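Local coordinates for protein catalase (PDB 1M7S) that decomposes hydrogen peroxide into water and oxygen with the help of a heme cofactor, protecting cells from the toxic effects of peroxide, at residues A[445-448]-A[449-452]; A[469-472]-A[473-476]. All blocks are in the same frame, centred on the assembly; numbering follows the deposited sequence.

Contact 1. Residues A[445-448]-A[449-452]. Unlike the reference sequence in segment 449-452: Y452 (reference Val).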
loop_
_atom_site.group_PDB
_atom_site.type_symbol
_atom_site.label_atom_id
_atom_site.label_comp_id
_atom_site.label_asym_id
_atom_site.label_seq_id
_atom_site.Cartn_x
_atom_site.Cartn_y
_atom_site.Cartn_z
ATOM N N SER A 445 -1.696 -34.697 23.725
ATOM C CA SER A 445 -0.689 -33.621 23.834
ATOM C C SER A 445 -0.397 -33.267 25.285
ATOM O O SER A 445 0.747 -32.955 25.607
ATOM C CB SER A 445 -1.188 -32.310 23.184
ATOM O OG SER A 445 -1.279 -32.564 21.794
ATOM N N LYS A 446 -1.426 -33.297 26.123
ATOM C CA LYS A 446 -1.283 -32.956 27.537
ATOM C C LYS A 446 -0.332 -33.933 28.228
ATOM O O LYS A 446 0.582 -33.467 28.899
ATOM C CB LYS A 446 -2.634 -32.975 28.260
ATOM C CG LYS A 446 -2.571 -32.709 29.752
ATOM C CD LYS A 446 -3.860 -33.030 30.489
ATOM C CE LYS A 446 -5.065 -32.241 30.006
ATOM N NZ LYS A 446 -6.293 -32.540 30.808
ATOM N N ASN A 447 -0.482 -35.256 28.053
ATOM C CA ASN A 447 0.453 -36.143 28.747
ATOM C C ASN A 447 1.854 -36.044 28.155
ATOM O O ASN A 447 2.770 -36.278 28.931
ATOM C CB ASN A 447 -0.028 -37.598 28.735
ATOM C CG ASN A 447 -1.255 -37.725 29.649
ATOM O OD1 ASN A 447 -1.329 -37.143 30.717
ATOM N ND2 ASN A 447 -2.221 -38.504 29.186
ATOM N N ILE A 448 1.961 -35.683 26.872
ATOM C CA ILE A 448 3.315 -35.544 26.292
ATOM C C ILE A 448 3.993 -34.308 26.882
ATOM O O ILE A 448 5.178 -34.325 27.231
ATOM C CB ILE A 448 3.247 -35.492 24.784
ATOM C CG1 ILE A 448 2.984 -36.917 24.220
ATOM C CG2 ILE A 448 4.560 -34.917 24.206
ATOM C CD1 ILE A 448 2.704 -36.744 22.704
ATOM N N MET A 449 3.264 -33.201 26.948
ATOM C CA MET A 449 3.766 -31.990 27.593
ATOM C C MET A 449 4.211 -32.295 29.014
ATOM O O MET A 449 5.275 -31.786 29.418
ATOM C CB MET A 449 2.690 -30.908 27.643
ATOM C CG MET A 449 2.495 -30.150 26.326
ATOM S SD MET A 449 3.951 -29.438 25.529
ATOM C CE MET A 449 4.666 -28.495 26.868
ATOM N N LEU A 450 3.387 -33.012 29.772
ATOM C CA LEU A 450 3.729 -33.361 31.164
ATOM C C LEU A 450 4.988 -34.186 31.262
ATOM O O LEU A 450 5.806 -34.043 32.189
ATOM C CB LEU A 450 2.511 -34.101 31.766
ATOM C CG LEU A 450 1.328 -33.171 32.089
ATOM C CD1 LEU A 450 0.130 -33.992 32.572
ATOM C CD2 LEU A 450 1.652 -32.059 33.079
ATOM N N SER A 451 5.194 -35.075 30.283
ATOM C CA SER A 451 6.404 -35.913 30.267
ATOM C C SER A 451 7.642 -35.041 30.131
ATOM O O SER A 451 8.693 -35.328 30.738
ATOM C CB SER A 451 6.345 -36.997 29.186
ATOM O OG SER A 451 6.579 -36.531 27.866
ATOM N N TYR A 452 7.529 -33.962 29.334
ATOM C CA TYR A 452 8.666 -33.032 29.223
ATOM C C TYR A 452 8.996 -32.396 30.547
ATOM O O TYR A 452 10.157 -32.311 30.950
ATOM C CB TYR A 452 8.390 -31.956 28.164
ATOM C CG TYR A 452 8.156 -32.524 26.765
ATOM C CD1 TYR A 452 7.489 -31.723 25.825
ATOM C CD2 TYR A 452 8.656 -33.746 26.350
ATOM C CE1 TYR A 452 7.299 -32.192 24.537
ATOM C CE2 TYR A 452 8.444 -34.234 25.072
ATOM C CZ TYR A 452 7.769 -33.440 24.158
ATOM O OH TYR A 452 7.539 -33.895 22.889
#

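Contact 2. Residues A[469-472]-A[473-476]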
loop_
_atom_site.group_PDB
_atom_site.type_symbol
_atom_site.label_atom_id
_atom_site.label_comp_id
_atom_site.label_asym_id
_atom_site.label_seq_id
_atom_site.Cartn_x
_atom_site.Cartn_y
_atom_site.Cartn_z
ATOM N N LYS A 469 -4.756 -32.264 35.490
ATOM C CA LYS A 469 -5.520 -33.511 35.383
ATOM C C LYS A 469 -4.983 -34.416 34.295
ATOM O O LYS A 469 -5.738 -35.016 33.538
ATOM C CB LYS A 469 -7.003 -33.244 35.163
ATOM C CG LYS A 469 -7.676 -32.263 36.092
ATOM C CD LYS A 469 -7.526 -32.543 37.567
ATOM C CE LYS A 469 -8.158 -31.450 38.420
ATOM N NZ LYS A 469 -9.355 -30.823 37.760
ATOM N N GLY A 470 -3.672 -34.625 34.237
ATOM C CA GLY A 470 -3.087 -35.580 33.300
ATOM C C GLY A 470 -2.997 -36.927 33.998
ATOM O O GLY A 470 -3.357 -37.024 35.173
ATOM N N ASP A 471 -2.571 -37.959 33.301
ATOM C CA ASP A 471 -2.484 -39.331 33.806
ATOM C C ASP A 471 -1.041 -39.600 34.206
ATOM O O ASP A 471 -0.244 -39.832 33.299
ATOM C CB ASP A 471 -2.925 -40.227 32.643
ATOM C CG ASP A 471 -2.697 -41.709 32.871
ATOM O OD1 ASP A 471 -2.827 -42.519 31.912
ATOM O OD2 ASP A 471 -2.369 -42.080 34.018
ATOM N N LEU A 472 -0.707 -39.527 35.478
ATOM C CA LEU A 472 0.648 -39.688 35.961
ATOM C C LEU A 472 1.390 -40.926 35.520
ATOM O O LEU A 472 2.579 -40.867 35.121
ATOM C CB LEU A 472 0.700 -39.540 37.494
ATOM C CG LEU A 472 2.112 -39.476 38.099
ATOM C CD1 LEU A 472 2.880 -38.258 37.555
ATOM C CD2 LEU A 472 2.057 -39.427 39.623
ATOM N N SER A 473 0.725 -42.087 35.536
ATOM C CA SER A 473 1.397 -43.312 35.098
ATOM C C SER A 473 1.796 -43.207 33.630
ATOM O O SER A 473 2.889 -43.647 33.251
ATOM C CB SER A 473 0.499 -44.526 35.402
ATOM O OG SER A 473 -0.559 -44.549 34.449
ATOM N N LYS A 474 0.985 -42.609 32.767
ATOM C CA LYS A 474 1.337 -42.416 31.363
ATOM C C LYS A 474 2.469 -41.374 31.266
ATOM O O LYS A 474 3.418 -41.561 30.491
ATOM C CB LYS A 474 0.144 -41.963 30.536
ATOM C CG LYS A 474 0.440 -41.717 29.071
ATOM C CD LYS A 474 0.568 -42.996 28.255
ATOM C CE LYS A 474 0.842 -42.665 26.806
ATOM N NZ LYS A 474 1.678 -43.646 26.075
ATOM N N VAL A 475 2.364 -40.341 32.125
ATOM C CA VAL A 475 3.453 -39.339 32.121
ATOM C C VAL A 475 4.781 -39.998 32.444
ATOM O O VAL A 475 5.813 -39.751 31.809
ATOM C CB VAL A 475 3.161 -38.227 33.131
ATOM C CG1 VAL A 475 4.308 -37.256 33.353
ATOM C CG2 VAL A 475 1.899 -37.489 32.680
ATOM N N LYS A 476 4.835 -40.770 33.543
ATOM C CA LYS A 476 6.067 -41.443 33.896
ATOM C C LYS A 476 6.586 -42.376 32.816
ATOM O O LYS A 476 7.797 -42.353 32.603
ATOM C CB LYS A 476 5.894 -42.219 35.210
ATOM C CG LYS A 476 5.807 -41.255 36.389
ATOM C CD LYS A 476 5.638 -42.079 37.651
ATOM C CE LYS A 476 5.308 -41.171 38.833
ATOM N NZ LYS A 476 5.532 -41.922 40.102
#

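Contact 1. Residues A[445-448]-A[449-452]
I448 and Y452, one helical turn apart, meet on helix 443-456 of the C-terminal helical domain of this catalase. Four backbone bonds follow the i to i+4 pattern of an alpha-helix, from M449 N to S445 O, L450 N to K446 O, S451 N to N447 O and Y452 N to I448 O, the last at 3.2 Å. A side chain adds a second grip on I448 O, from i+3: S451 OG, turned between its own backbone N and carbonyl carbon (chi1 76°), folds back over the turn and donates to that oxygen at 2.7 Å. The hydroxyl of S451 thus finds an acceptor within its own helix.

The apolar contacts also join residues four apart. I448 and Y452 lie alongside each other, pointing the same way. Because CG2 of I448 stands anti to the backbone N, it comes up to the phenol end of the ring, 3.5 Å from Y452 CZ. K446 and L450 also run side by side, but more loosely, with K446 CG 4.1 Å from L450 CD1.

Several polar ends find partners outside the turn. K446 NZ bonds to the carbonyl oxygens of A439 and A468, N447 OD1 accepts from D471 N, and Y452 OH bonds to S163 O of helix 155-163, while M449 packs on F159 and F162 of that helix. I448 also packs on R380 of the second subunit. Over one face of the Y452 ring, near its centre, I448 O stands 3.5 Å above the plane.

Contact 2. Residues A[469-472]-A[473-476]
The side chain of D471, at the N-cap position, reaches over the first turn of helix 472-480 to S473. The hydroxyl of S473 donates to D471 OD2 at 3.1 Å, approaching the syn side of the carboxylate but 26° out of its plane. With CG anti to the backbone N (chi1 171°), the D471 carboxylate swings forward over the first turn, and its other oxygen, OD1, rests 3.3 Å from K474 CB. A negative charge here probably interacts favourably with the positive end of the helix dipole.

The close packing lies on the V475 side. V475 N donates to D471 O at 2.9 Å, and V475 CG2 sits 3.2 Å from the same oxygen, so the carbonyl oxygen of D471 is met by both the N-H and a methyl of V475. V475 is the one buried residue of the contact. The next backbone bond, K476 N to L472 O, is short at 2.8 Å and nearly straight.

The solvent side is looser. Here the aliphatic part of K476, extended beyond CG, crosses the L472 side chain, its CE 3.7 Å from L472 CG. D471, S473, K474 and K476 are all exposed, so the carboxylate-hydroxyl bond lies at the surface.

Before the cap, K469 has positive phi and ends helix 458-467 in a Schellman motif, from which G470 leads into the new helix. The resulting corner lies against helix 443-456, where V475 packs on N447, L450 and Y454, and K476 also touches Y454.

Overall arrangement
Along the chain, contact 1 comes first, within helix 443-456, and contact 2 follows after helix 458-467, at the start of helix 472-480. The two stand in series, neither nested nor crossed. Each is local and closes no long loop; contact 2 spans the turn between the last two helices of the chain. Their centres are about 8 Å apart and they touch directly: besides meeting the first turn of helix 472-480, N447 OD1 and L450 CD1 both pack on G470 CA. Through these contacts helix 472-480 is held against helix 443-456, whose other partners include helices 155-163 and 169-176. Both contacts lie away from the heme and the active site.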